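Local coordinates for alpha-2,3-sialyltransferase (Campylobacter jejuni, PDB 2P2V), which probably transfers sialic acid from CMP-sialic acid to acceptor glycans in alpha-2,3 linkage through the N-terminal catalytic part present here, at residues D55-G60 against E251-N256; L101-S106 against N140-N145. All blocks are in the same frame, centred on the assembly; numbering follows the deposited sequence.

Contact 1: residues D55-G60 against E251-N256; sequences DKYYLG and ENKHNN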
# COMPACT_ATOMS: atom_id res chain seq x y z
N ASP A 55 8.21 -28.27 33.50
CA ASP A 55 9.28 -28.55 34.48
C ASP A 55 10.33 -29.52 33.92
O ASP A 55 11.44 -29.65 34.44
CB ASP A 55 8.66 -29.05 35.80
CG ASP A 55 7.92 -30.38 35.66
OD1 ASP A 55 7.09 -30.57 34.73
OD2 ASP A 55 8.16 -31.27 36.50
N LYS A 56 9.99 -30.21 32.84
CA LYS A 56 10.95 -31.08 32.18
C LYS A 56 10.82 -30.84 30.69
O LYS A 56 9.81 -30.33 30.22
CB LYS A 56 10.66 -32.57 32.47
CG LYS A 56 10.51 -32.90 33.97
CD LYS A 56 10.21 -34.36 34.22
CE LYS A 56 10.19 -34.60 35.73
NZ LYS A 56 9.76 -35.99 35.99
N TYR A 57 11.83 -31.25 29.95
CA TYR A 57 11.77 -31.12 28.52
C TYR A 57 10.92 -32.23 27.91
O TYR A 57 11.47 -33.12 27.25
CB TYR A 57 13.16 -31.14 27.92
CG TYR A 57 13.95 -29.87 28.19
CD1 TYR A 57 13.60 -28.65 27.56
CD2 TYR A 57 15.03 -29.88 29.08
CE1 TYR A 57 14.32 -27.49 27.80
CE2 TYR A 57 15.76 -28.71 29.34
CZ TYR A 57 15.39 -27.53 28.69
OH TYR A 57 16.10 -26.39 28.92
N TYR A 58 9.60 -32.13 28.07
CA TYR A 58 8.69 -33.21 27.58
C TYR A 58 8.78 -33.52 26.09
O TYR A 58 8.44 -34.64 25.67
CB TYR A 58 7.25 -33.00 28.02
CG TYR A 58 7.11 -33.00 29.53
CD1 TYR A 58 7.18 -34.20 30.28
CD2 TYR A 58 6.91 -31.80 30.23
CE1 TYR A 58 7.07 -34.20 31.70
CE2 TYR A 58 6.78 -31.79 31.64
CZ TYR A 58 6.86 -33.00 32.36
OH TYR A 58 6.74 -32.97 33.73
N LEU A 59 9.22 -32.56 25.28
CA LEU A 59 9.43 -32.82 23.86
C LEU A 59 10.83 -32.40 23.38
O LEU A 59 11.05 -32.19 22.20
CB LEU A 59 8.32 -32.16 23.04
CG LEU A 59 7.02 -32.96 22.98
CD1 LEU A 59 5.99 -32.16 22.20
CD2 LEU A 59 7.27 -34.31 22.28
N GLY A 60 11.78 -32.32 24.31
CA GLY A 60 13.15 -32.01 23.97
C GLY A 60 13.35 -30.49 23.90
O GLY A 60 12.45 -29.72 24.26
N GLU A 251 14.57 -35.19 29.97
CA GLU A 251 15.54 -34.37 30.70
C GLU A 251 14.86 -33.35 31.61
O GLU A 251 13.86 -32.74 31.24
CB GLU A 251 16.46 -33.67 29.70
CG GLU A 251 17.67 -32.96 30.31
CD GLU A 251 18.41 -32.08 29.31
OE1 GLU A 251 18.33 -32.37 28.08
OE2 GLU A 251 19.07 -31.10 29.76
N ASN A 252 15.40 -33.18 32.82
CA ASN A 252 14.88 -32.14 33.70
C ASN A 252 15.37 -30.76 33.28
O ASN A 252 16.38 -30.62 32.58
CB ASN A 252 15.24 -32.41 35.18
CG ASN A 252 14.19 -33.25 35.88
OD1 ASN A 252 13.96 -34.42 35.52
ND2 ASN A 252 13.52 -32.65 36.88
N LYS A 253 14.63 -29.75 33.69
CA LYS A 253 15.06 -28.38 33.51
C LYS A 253 16.02 -28.00 34.64
O LYS A 253 15.76 -28.30 35.82
CB LYS A 253 13.84 -27.45 33.52
CG LYS A 253 12.83 -27.65 32.38
CD LYS A 253 13.02 -26.63 31.29
CE LYS A 253 11.78 -26.41 30.52
NZ LYS A 253 11.20 -25.05 30.77
N HIS A 254 17.13 -27.32 34.30
CA HIS A 254 17.95 -26.71 35.35
C HIS A 254 17.07 -25.83 36.24
O HIS A 254 16.00 -25.39 35.82
CB HIS A 254 19.12 -25.90 34.82
CG HIS A 254 19.88 -25.20 35.91
ND1 HIS A 254 19.68 -23.87 36.23
CD2 HIS A 254 20.79 -25.67 36.80
CE1 HIS A 254 20.46 -23.54 37.24
NE2 HIS A 254 21.14 -24.62 37.61
N ASN A 255 17.52 -25.58 37.47
CA ASN A 255 16.63 -25.03 38.49
C ASN A 255 16.19 -23.60 38.25
O ASN A 255 15.05 -23.20 38.57
CB ASN A 255 17.22 -25.14 39.89
CG ASN A 255 16.16 -25.45 40.92
OD1 ASN A 255 15.62 -24.55 41.57
ND2 ASN A 255 15.83 -26.73 41.03
N ASN A 256 17.11 -22.82 37.69
CA ASN A 256 16.86 -21.43 37.43
C ASN A 256 16.41 -21.21 35.98
O ASN A 256 16.70 -20.18 35.37
CB ASN A 256 18.07 -20.59 37.84
CG ASN A 256 18.24 -20.57 39.35
OD1 ASN A 256 18.44 -21.62 39.98
ND2 ASN A 256 18.14 -19.39 39.94
O HOH W 1 14.00 -34.46 27.13

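Contact 2: residues L101-S106 against N140-N145; sequences LPFIES and NEIYFN. With EDO (1,2-ethanediol), chain G; EDO (1,2-ethanediol), chain C.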
# COMPACT_ATOMS: atom_id res chain seq x y z
N LEU A 101 -8.40 -10.17 11.29
CA LEU A 101 -9.74 -9.68 11.46
C LEU A 101 -9.61 -8.51 12.44
O LEU A 101 -8.93 -8.64 13.45
CB LEU A 101 -10.61 -10.76 12.10
CG LEU A 101 -10.94 -11.93 11.15
CD1 LEU A 101 -11.62 -13.05 11.84
CD2 LEU A 101 -11.85 -11.34 10.12
N PRO A 102 -10.18 -7.38 12.08
CA PRO A 102 -9.88 -6.12 12.81
C PRO A 102 -10.50 -6.00 14.21
O PRO A 102 -10.15 -5.05 14.95
CB PRO A 102 -10.45 -5.05 11.92
CG PRO A 102 -11.62 -5.76 11.17
CD PRO A 102 -11.04 -7.13 10.90
N PHE A 103 -11.40 -6.91 14.54
CA PHE A 103 -11.92 -7.03 15.90
C PHE A 103 -11.11 -8.00 16.75
O PHE A 103 -11.43 -8.24 17.93
CB PHE A 103 -13.44 -7.35 15.89
CG PHE A 103 -13.78 -8.65 15.19
CD1 PHE A 103 -14.00 -8.66 13.81
CD2 PHE A 103 -13.81 -9.85 15.90
CE1 PHE A 103 -14.31 -9.87 13.13
CE2 PHE A 103 -14.08 -11.10 15.23
CZ PHE A 103 -14.33 -11.10 13.83
N ILE A 104 -10.07 -8.61 16.16
CA ILE A 104 -9.18 -9.47 16.90
C ILE A 104 -7.80 -8.87 17.01
O ILE A 104 -7.18 -8.84 18.08
CB ILE A 104 -9.09 -10.91 16.28
CG1 ILE A 104 -10.49 -11.51 16.05
CG2 ILE A 104 -8.19 -11.82 17.15
CD1 ILE A 104 -10.50 -12.97 15.55
N GLU A 105 -7.27 -8.39 15.89
CA GLU A 105 -5.96 -7.75 15.82
C GLU A 105 -6.17 -6.34 15.29
O GLU A 105 -6.78 -6.13 14.25
CB GLU A 105 -5.00 -8.50 14.89
CG GLU A 105 -4.74 -10.00 15.29
CD GLU A 105 -5.45 -10.97 14.32
OE1 GLU A 105 -5.82 -10.51 13.23
OE2 GLU A 105 -5.67 -12.15 14.66
N SER A 106 -5.68 -5.35 16.02
CA SER A 106 -5.92 -3.99 15.58
C SER A 106 -5.15 -3.67 14.30
O SER A 106 -4.12 -4.29 14.03
CB SER A 106 -5.47 -3.01 16.67
OG SER A 106 -4.06 -2.84 16.66
N ASN A 140 -17.28 -18.84 10.59
CA ASN A 140 -17.69 -19.22 11.98
C ASN A 140 -17.31 -18.24 13.06
O ASN A 140 -18.12 -17.97 13.97
CB ASN A 140 -17.15 -20.57 12.34
CG ASN A 140 -17.88 -21.66 11.69
OD1 ASN A 140 -19.08 -21.79 11.83
ND2 ASN A 140 -17.18 -22.44 10.92
N GLU A 141 -16.12 -17.64 12.95
CA GLU A 141 -15.76 -16.53 13.85
C GLU A 141 -16.70 -15.37 13.75
O GLU A 141 -17.33 -14.90 14.79
CB GLU A 141 -14.32 -16.09 13.53
CG GLU A 141 -13.85 -14.84 14.30
CD GLU A 141 -13.44 -15.14 15.72
OE1 GLU A 141 -12.64 -16.06 15.96
OE2 GLU A 141 -13.93 -14.43 16.63
N ILE A 142 -16.86 -14.80 12.56
CA ILE A 142 -17.68 -13.57 12.44
C ILE A 142 -19.14 -13.75 12.78
O ILE A 142 -19.75 -12.91 13.51
CB ILE A 142 -17.58 -12.97 10.94
CG1 ILE A 142 -16.12 -12.50 10.70
CG2 ILE A 142 -18.58 -11.82 10.75
CD1 ILE A 142 -15.67 -12.51 9.18
N TYR A 143 -19.75 -14.80 12.23
CA TYR A 143 -21.20 -14.92 12.34
C TYR A 143 -21.63 -15.75 13.55
O TYR A 143 -22.81 -15.71 13.95
CB TYR A 143 -21.76 -15.55 11.09
CG TYR A 143 -21.68 -14.60 9.89
CD1 TYR A 143 -22.70 -13.70 9.62
CD2 TYR A 143 -20.54 -14.58 9.07
CE1 TYR A 143 -22.62 -12.81 8.54
CE2 TYR A 143 -20.47 -13.74 7.97
CZ TYR A 143 -21.47 -12.88 7.70
OH TYR A 143 -21.34 -12.09 6.60
N PHE A 144 -20.72 -16.51 14.11
CA PHE A 144 -21.16 -17.46 15.17
C PHE A 144 -20.30 -17.38 16.41
O PHE A 144 -20.58 -18.13 17.36
CB PHE A 144 -21.23 -18.91 14.66
CG PHE A 144 -22.21 -19.12 13.51
CD1 PHE A 144 -23.59 -19.23 13.73
CD2 PHE A 144 -21.75 -19.20 12.21
CE1 PHE A 144 -24.49 -19.42 12.68
CE2 PHE A 144 -22.64 -19.36 11.16
CZ PHE A 144 -24.01 -19.47 11.37
N ASN A 145 -19.25 -16.55 16.40
CA ASN A 145 -18.39 -16.38 17.58
C ASN A 145 -17.74 -17.67 18.02
O ASN A 145 -17.62 -17.96 19.20
CB ASN A 145 -19.22 -15.74 18.72
CG ASN A 145 -18.37 -15.28 19.88
OD1 ASN A 145 -17.25 -14.76 19.71
ND2 ASN A 145 -18.91 -15.46 21.09
C1 EDO G . -3.74 -6.78 18.95
O1 EDO G . -4.77 -5.84 18.63
C2 EDO G . -4.31 -7.65 20.05
O2 EDO G . -3.88 -7.09 21.27
C1 EDO C . -25.47 -15.54 11.91
O1 EDO C . -24.76 -14.55 12.68
C2 EDO C . -26.36 -16.43 12.74
O2 EDO C . -27.47 -15.60 13.03

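Contact 1: residues D55-G60 against E251-N256
Lys-56 and Asn-252 face each other as a non-hydrogen-bonded antiparallel pair, an isolated beta bridge with CA of Lys-56 4.3 Å from CA of Asn-252. A backbone bond flanks the pair at each end. Tyr-57 N gives the short one to Glu-251 O (2.8 Å, 166° at the hydrogen). Lys-253 N gives the longer one to Asp-55 O (3.3 Å). A water extends the bridge: it donates to Tyr-57 O and accepts from Glu-251 N.

Tyr-57 and Lys-253 give the largest shares of the contact. They cross at about a right angle. Lys-253 CD lies over one face of the Tyr-57 ring in a CH-pi contact, 3.6 Å from CZ of Tyr-57. Lys-253 is bent at chi2 (-100°), which directs CD to the ring. Its NZ makes weak bonds to the carbonyls of Tyr-52 and Glu-54. Tyr-57 OH bonds to Glu-88 O, and Tyr-89 meets the ring edge-to-face. Lys-56 runs side by side with Asn-252, its CE 3.8 Å from Asn-252 OD1. Within 55-60, Tyr-58 OH donates to Asp-55 OD1 (2.6 Å), on the syn side of the carboxylate.

The contact joins two surface loops. Backbone bonds set the register, and the methylenes of a lysine cover a buried tyrosine ring. Tyr-57 OH is held by a carbonyl of another loop, and Lys-253 NZ, weakly, by carbonyls just before 55-60.

Contact 2: residues L101-S106 against N140-N145
Leu-101, Phe-103 and Ile-104 pack on Glu-141 and Ile-142 near the C-terminal end of helix 131-144. The first three belong to the loop between strand 90-96 and helix 107-116 of a Rossmann-like fold, built on a parallel sheet. No hydrogen bond crosses the contact.

Among the apolar contacts, Leu-101 CD2 lies 4.1 Å from Ile-142 CD1. Phe-103 crosses Ile-142 at about a right angle, its ring edge against the isoleucine, with CZ 3.9 Å from Ile-142 CG1. Leu-101 CD1 touches Glu-141 CG.

The Glu-141 carboxylate sits among these groups. Its chain bends at chi2 (79°), which sets CD 3.7 Å from Ile-104 CD1. Those two side chains meet tip to tip. OE2 lies in plane at the edge of the Phe-103 ring, 3.6 Å from CE2. The charge has a partner: OE1 forms a salt bridge with Arg-147, just past the helix.

A second subunit closes on both segments. Its Asn-115 packs on Leu-101, its Gly-269 packs on Phe-103, and its Thr-267 bonds to Ile-142 O. The contact is therefore part of a subunit interface.

Backbone bonds shape each partner. Asn-145 N bonds to Glu-141 O at the helix end, where Asn-145 turns to positive phi. In the loop, Leu-101 O accepts from both Ile-104 N (2.9 Å) and Glu-105 N (3.0 Å).

The segments run in the order 55-60, 101-106, 140-145, 251-256, so both halves of contact 2 fall between those of contact 1. The centres are 37 Å apart, and the nearest atoms about 24 Å. The contacts lie on opposite sides of the chain's centre and share no helix or strand. The parallel sheet links them: 55-60 leads into strand 62-68, whose neighbour, strand 90-96, precedes segment 101-106. No other subunit touches the two segments of contact 1. Contact 2 is buried beside a second subunit, with the Glu-141 side chain about 10 Å from the bound CMP-sialic acid analogue. Contact 1 thus ties two loops at the surface, while contact 2 joins a loop to a helix where subunits meet.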